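Local coordinates for protein UDP-N-acetylmuramate--L-alanine ligase (Thermotoga maritima, PDB 1J6U) that catalyses the ATP-dependent joining of L-alanine to UDP-N-acetylmuramate, a step of peptidoglycan biosynthesis in the cytoplasm, at residues E321-V326 with S430-F435; E351-I356 with V434-G439. One frame throughout, in Å; residues are numbered along the deposited sequence.

Interaction 1 (E321-V326 with S430-F435); sequences ETNIYV and SENTVF
Asn323 and Asn432 meet through their side-chain amides where two parallel strands begin to pair. Because chi1 of Asn323 is -170°, placing CG beside the carbonyl carbon, the amide reaches across the gap, and ND2 donates to OD1 of Asn432 at 2.7 Å. Asn432 OD1 lies close to the Asn323 amide plane, yet the two amides are turned 61° apart. Asn323 ND2 also serves Glu351 OE2, and Asn323 OD1 takes a weak hydrogen bond from Arg252 NH2; an amide, donor and acceptor at once, suits such a junction. A leucine in place of Asn323 would probably leave Asn432 OD1 and Glu351 OE2 without their shared donor.

The backbone is knit by Asn432 N to Thr322 O, Tyr325 N to Thr433 O (2.9 Å) and the nearly straight Phe435 N to Tyr325 O (2.7 Å), while Thr433 N to Asn323 O is weak. Thr433 OG1 turns back to Glu431 O, 2.9 Å away, tying the turn before the strand. Buried Tyr325 sends its hydroxyl to Arg252, and its CD1 packs on Val434 CG2 at 3.9 Å. On the other face, Ile324 CG2 touches the edge of the Phe435 ring at CE1, 3.9 Å.

Asn323 and Ile324 form a G1 beta bulge opposite Asp319 of antiparallel strand 314-319. Helix 443-457 packs on the Ile324 and Val326 face, with Phe450 edge-to-face to Phe435, and strand 352-357 flanks strand 433-438.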
loop_
_atom_site.group_PDB
_atom_site.type_symbol
_atom_site.label_atom_id
_atom_site.label_comp_id
_atom_site.label_asym_id
_atom_site.label_seq_id
_atom_site.Cartn_x
_atom_site.Cartn_y
_atom_site.Cartn_z
ATOM N N GLU A 321 -20.165 -0.053 21.949
ATOM C CA GLU A 321 -20.847 0.397 23.159
ATOM C C GLU A 321 -20.427 1.830 23.421
ATOM O O GLU A 321 -21.181 2.693 23.850
ATOM C CB GLU A 321 -20.412 -0.400 24.381
ATOM C CG GLU A 321 -20.846 -1.843 24.417
ATOM C CD GLU A 321 -20.508 -2.500 25.752
ATOM O OE1 GLU A 321 -20.149 -1.759 26.703
ATOM O OE2 GLU A 321 -20.613 -3.748 25.854
ATOM N N THR A 322 -19.198 2.104 23.087
ATOM C CA THR A 322 -18.675 3.398 23.435
ATOM C C THR A 322 -18.544 4.414 22.303
ATOM O O THR A 322 -18.315 5.618 22.537
ATOM C CB THR A 322 -17.362 3.068 24.092
ATOM O OG1 THR A 322 -17.243 3.798 25.303
ATOM C CG2 THR A 322 -16.234 3.247 23.142
ATOM N N ASN A 323 -18.748 3.908 21.083
ATOM C CA ASN A 323 -18.600 4.650 19.848
ATOM C C ASN A 323 -17.143 5.163 19.741
ATOM O O ASN A 323 -16.875 6.356 19.496
ATOM C CB ASN A 323 -19.601 5.813 19.734
ATOM C CG ASN A 323 -19.582 6.415 18.344
ATOM O OD1 ASN A 323 -19.221 5.736 17.365
ATOM N ND2 ASN A 323 -19.964 7.673 18.235
ATOM N N ILE A 324 -16.203 4.242 19.945
ATOM C CA ILE A 324 -14.787 4.576 19.856
ATOM C C ILE A 324 -14.078 3.779 18.765
ATOM O O ILE A 324 -14.217 2.557 18.667
ATOM C CB ILE A 324 -14.075 4.345 21.212
ATOM C CG1 ILE A 324 -14.353 5.532 22.111
ATOM C CG2 ILE A 324 -12.551 4.240 21.024
ATOM C CD1 ILE A 324 -14.047 5.241 23.552
ATOM N N TYR A 325 -13.307 4.479 17.949
ATOM C CA TYR A 325 -12.566 3.821 16.875
ATOM C C TYR A 325 -11.075 4.115 16.916
ATOM O O TYR A 325 -10.642 5.231 17.228
ATOM C CB TYR A 325 -13.065 4.300 15.486
ATOM C CG TYR A 325 -14.511 3.971 15.155
ATOM C CD1 TYR A 325 -15.538 4.714 15.708
ATOM C CD2 TYR A 325 -14.846 2.931 14.256
ATOM C CE1 TYR A 325 -16.858 4.464 15.392
ATOM C CE2 TYR A 325 -16.190 2.662 13.918
ATOM C CZ TYR A 325 -17.179 3.450 14.495
ATOM O OH TYR A 325 -18.489 3.330 14.162
ATOM N N VAL A 326 -10.283 3.122 16.572
ATOM C CA VAL A 326 -8.846 3.331 16.445
ATOM C C VAL A 326 -8.608 2.972 14.974
ATOM O O VAL A 326 -8.850 1.839 14.516
ATOM C CB VAL A 326 -8.018 2.396 17.383
ATOM C CG1 VAL A 326 -6.537 2.590 17.097
ATOM C CG2 VAL A 326 -8.310 2.723 18.874
ATOM N N SER A 430 -11.898 9.038 25.206
ATOM C CA SER A 430 -13.246 9.572 25.333
ATOM C C SER A 430 -14.227 8.872 24.365
ATOM O O SER A 430 -13.825 8.397 23.309
ATOM C CB SER A 430 -13.218 11.068 25.043
ATOM O OG SER A 430 -12.461 11.318 23.868
ATOM N N GLU A 431 -15.500 8.806 24.740
ATOM C CA GLU A 431 -16.547 8.221 23.903
ATOM C C GLU A 431 -16.687 9.048 22.642
ATOM O O GLU A 431 -16.262 10.212 22.605
ATOM C CB GLU A 431 -17.911 8.368 24.524
ATOM C CG GLU A 431 -18.135 7.808 25.840
ATOM C CD GLU A 431 -19.572 8.087 26.276
ATOM O OE1 GLU A 431 -20.061 9.273 26.138
ATOM O OE2 GLU A 431 -20.192 7.094 26.743
ATOM N N ASN A 432 -17.367 8.465 21.655
ATOM C CA ASN A 432 -17.648 9.127 20.378
ATOM C C ASN A 432 -16.426 9.770 19.811
ATOM O O ASN A 432 -16.449 10.944 19.425
ATOM C CB ASN A 432 -18.726 10.182 20.572
ATOM C CG ASN A 432 -19.974 9.584 21.147
ATOM O OD1 ASN A 432 -20.358 8.470 20.775
ATOM N ND2 ASN A 432 -20.608 10.292 22.072
ATOM N N THR A 433 -15.356 8.992 19.753
ATOM C CA THR A 433 -14.114 9.537 19.274
ATOM C C THR A 433 -13.405 8.565 18.401
ATOM O O THR A 433 -13.422 7.342 18.624
ATOM C CB THR A 433 -13.167 9.921 20.456
ATOM O OG1 THR A 433 -13.789 10.938 21.242
ATOM C CG2 THR A 433 -11.854 10.478 19.941
ATOM N N VAL A 434 -12.797 9.131 17.375
ATOM C CA VAL A 434 -12.038 8.347 16.448
ATOM C C VAL A 434 -10.599 8.736 16.646
ATOM O O VAL A 434 -10.247 9.907 16.521
ATOM C CB VAL A 434 -12.414 8.664 14.999
ATOM C CG1 VAL A 434 -11.353 8.043 14.056
ATOM C CG2 VAL A 434 -13.833 8.123 14.699
ATOM N N PHE A 435 -9.772 7.754 16.966
ATOM C CA PHE A 435 -8.355 8.024 17.128
ATOM C C PHE A 435 -7.654 7.518 15.874
ATOM O O PHE A 435 -7.617 6.306 15.588
ATOM C CB PHE A 435 -7.790 7.304 18.356
ATOM C CG PHE A 435 -8.446 7.693 19.611
ATOM C CD1 PHE A 435 -9.507 6.963 20.094
ATOM C CD2 PHE A 435 -8.022 8.816 20.309
ATOM C CE1 PHE A 435 -10.160 7.343 21.282
ATOM C CE2 PHE A 435 -8.660 9.203 21.479
ATOM C CZ PHE A 435 -9.735 8.464 21.972
#

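Interaction 2 (E351-I356 with V434-G439)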
loop_
_atom_site.group_PDB
_atom_site.type_symbol
_atom_site.label_atom_id
_atom_site.label_comp_id
_atom_site.label_asym_id
_atom_site.label_seq_id
_atom_site.Cartn_x
_atom_site.Cartn_y
_atom_site.Cartn_z
ATOM N N GLU A 351 -18.444 12.546 15.347
ATOM C CA GLU A 351 -17.447 12.150 16.335
ATOM C C GLU A 351 -16.247 13.114 16.451
ATOM O O GLU A 351 -15.992 13.956 15.577
ATOM C CB GLU A 351 -16.930 10.733 16.019
ATOM C CG GLU A 351 -17.942 9.574 16.247
ATOM C CD GLU A 351 -19.110 9.515 15.216
ATOM O OE1 GLU A 351 -19.094 10.233 14.188
ATOM O OE2 GLU A 351 -20.054 8.733 15.448
ATOM N N LYS A 352 -15.529 12.992 17.562
ATOM C CA LYS A 352 -14.332 13.788 17.814
ATOM C C LYS A 352 -13.211 13.080 17.052
ATOM O O LYS A 352 -13.051 11.856 17.157
ATOM C CB LYS A 352 -14.018 13.790 19.310
ATOM C CG LYS A 352 -12.776 14.568 19.711
ATOM C CD LYS A 352 -12.964 15.194 21.081
ATOM C CE LYS A 352 -11.716 15.150 21.960
ATOM N NZ LYS A 352 -11.533 13.803 22.575
ATOM N N ILE A 353 -12.457 13.840 16.266
ATOM C CA ILE A 353 -11.353 13.279 15.498
ATOM C C ILE A 353 -10.036 13.663 16.142
ATOM O O ILE A 353 -9.715 14.862 16.263
ATOM C CB ILE A 353 -11.332 13.794 14.053
ATOM C CG1 ILE A 353 -12.683 13.544 13.404
ATOM C CG2 ILE A 353 -10.253 13.056 13.263
ATOM C CD1 ILE A 353 -13.111 12.102 13.465
ATOM N N VAL A 354 -9.291 12.642 16.563
ATOM C CA VAL A 354 -7.997 12.833 17.211
ATOM C C VAL A 354 -6.880 12.212 16.382
ATOM O O VAL A 354 -6.864 11.000 16.144
ATOM C CB VAL A 354 -7.956 12.178 18.585
ATOM C CG1 VAL A 354 -6.571 12.320 19.154
ATOM C CG2 VAL A 354 -8.984 12.825 19.494
ATOM N N VAL A 355 -5.958 13.051 15.929
ATOM C CA VAL A 355 -4.841 12.579 15.135
ATOM C C VAL A 355 -3.564 12.519 15.963
ATOM O O VAL A 355 -3.195 13.483 16.623
ATOM C CB VAL A 355 -4.587 13.484 13.950
ATOM C CG1 VAL A 355 -3.459 12.921 13.091
ATOM C CG2 VAL A 355 -5.840 13.625 13.158
ATOM N N ILE A 356 -2.939 11.351 15.956
ATOM C CA ILE A 356 -1.672 11.103 16.602
ATOM C C ILE A 356 -0.785 10.884 15.358
ATOM O O ILE A 356 -0.838 9.837 14.695
ATOM C CB ILE A 356 -1.722 9.832 17.448
ATOM C CG1 ILE A 356 -2.761 10.005 18.567
ATOM C CG2 ILE A 356 -0.341 9.560 18.030
ATOM C CD1 ILE A 356 -4.099 9.373 18.254
ATOM N N VAL A 434 -12.797 9.131 17.375
ATOM C CA VAL A 434 -12.038 8.347 16.448
ATOM C C VAL A 434 -10.599 8.736 16.646
ATOM O O VAL A 434 -10.247 9.907 16.521
ATOM C CB VAL A 434 -12.414 8.664 14.999
ATOM C CG1 VAL A 434 -11.353 8.043 14.056
ATOM C CG2 VAL A 434 -13.833 8.123 14.699
ATOM N N PHE A 435 -9.772 7.754 16.966
ATOM C CA PHE A 435 -8.355 8.024 17.128
ATOM C C PHE A 435 -7.654 7.518 15.874
ATOM O O PHE A 435 -7.617 6.306 15.588
ATOM C CB PHE A 435 -7.790 7.304 18.356
ATOM C CG PHE A 435 -8.446 7.693 19.611
ATOM C CD1 PHE A 435 -9.507 6.963 20.094
ATOM C CD2 PHE A 435 -8.022 8.816 20.309
ATOM C CE1 PHE A 435 -10.160 7.343 21.282
ATOM C CE2 PHE A 435 -8.660 9.203 21.479
ATOM C CZ PHE A 435 -9.735 8.464 21.972
ATOM N N LEU A 436 -7.121 8.459 15.113
ATOM C CA LEU A 436 -6.400 8.111 13.905
ATOM C C LEU A 436 -4.899 8.151 14.171
ATOM O O LEU A 436 -4.335 9.235 14.381
ATOM C CB LEU A 436 -6.672 9.125 12.805
ATOM C CG LEU A 436 -8.089 9.424 12.402
ATOM C CD1 LEU A 436 -8.096 10.675 11.492
ATOM C CD2 LEU A 436 -8.662 8.200 11.727
ATOM N N PHE A 437 -4.262 6.985 14.156
ATOM C CA PHE A 437 -2.826 6.908 14.318
ATOM C C PHE A 437 -2.224 6.957 12.896
ATOM O O PHE A 437 -2.204 5.966 12.162
ATOM C CB PHE A 437 -2.448 5.618 15.008
ATOM C CG PHE A 437 -2.670 5.654 16.458
ATOM C CD1 PHE A 437 -3.939 5.449 16.981
ATOM C CD2 PHE A 437 -1.603 5.885 17.327
ATOM C CE1 PHE A 437 -4.140 5.460 18.352
ATOM C CE2 PHE A 437 -1.802 5.902 18.698
ATOM C CZ PHE A 437 -3.069 5.685 19.210
ATOM N N VAL A 438 -1.706 8.121 12.547
ATOM C CA VAL A 438 -1.178 8.382 11.233
ATOM C C VAL A 438 0.318 8.393 11.011
ATOM O O VAL A 438 1.039 9.148 11.655
ATOM C CB VAL A 438 -1.696 9.729 10.780
ATOM C CG1 VAL A 438 -1.319 9.975 9.308
ATOM C CG2 VAL A 438 -3.205 9.776 11.053
ATOM N N GLY A 439 0.771 7.586 10.060
ATOM C CA GLY A 439 2.173 7.575 9.714
ATOM C C GLY A 439 2.707 6.317 9.081
ATOM O O GLY A 439 2.174 5.242 9.290
#
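Ile356 lies beside Phe437 with its CD1 methyl over the centre of the ring face, 3.9 Å from the centroid and 11° off the normal, a CH-pi contact. A chi1 of -62° sets CG1 anti to the carbonyl carbon, and an unstaggered chi2 of 99° turns CD1 over the face; CG2 meets the ring at CD2, also 3.9 Å away. A long branched side chain suits this place, since CD1 also touches Phe435 CB and lies at the edge of that ring, near its plane.

Val434 and Leu436 project from the opposite face of the sheet. Val434 runs alongside Ile353, whose CD1 comes within 3.8 Å of Val434 CB. Leu436 rests CD1 against two neighbours, Ile353 CG2 (3.7 Å) and Val355 CG2 (4.1 Å). The beta-branched valines and isoleucines suit an extended backbone, and apolar Leu436 fits this buried face.

Five backbone hydrogen bonds satisfy the polar groups between the strands, from Val434 N to Lys352 O (2.7 Å) through Val438 N to Ile356 O (2.9 Å).

This parallel pair is central to its sheet, with strands 324-329 and 381-384 beyond it. Helix 334-347 packs on Val355 and Leu436, and helix 443-457 covers Ile356 and Phe437.

From the N terminus, the chain passes through 321-326, then helix 334-347, then 351-356, and reaches 430-439 after passing strands 381-384 and 414-416. Interaction 1 closes a loop of 103 intervening residues. Interaction 2 starts later and closes 77; its second segment, on the same strand 433-438, overlaps that of interaction 1 and runs past it, so the spans overlap without strictly nesting. Strand 433-438 lies between 324-329 and 352-357, so helix 334-347 belongs to a crossover that skips one strand position. The contacts also meet directly: Asn432 O probably accepts a hydrogen bond from Lys352 N. Together they join three adjacent parallel strands of the C-terminal Mur ligase domain, between helices 334-347 and 443-457.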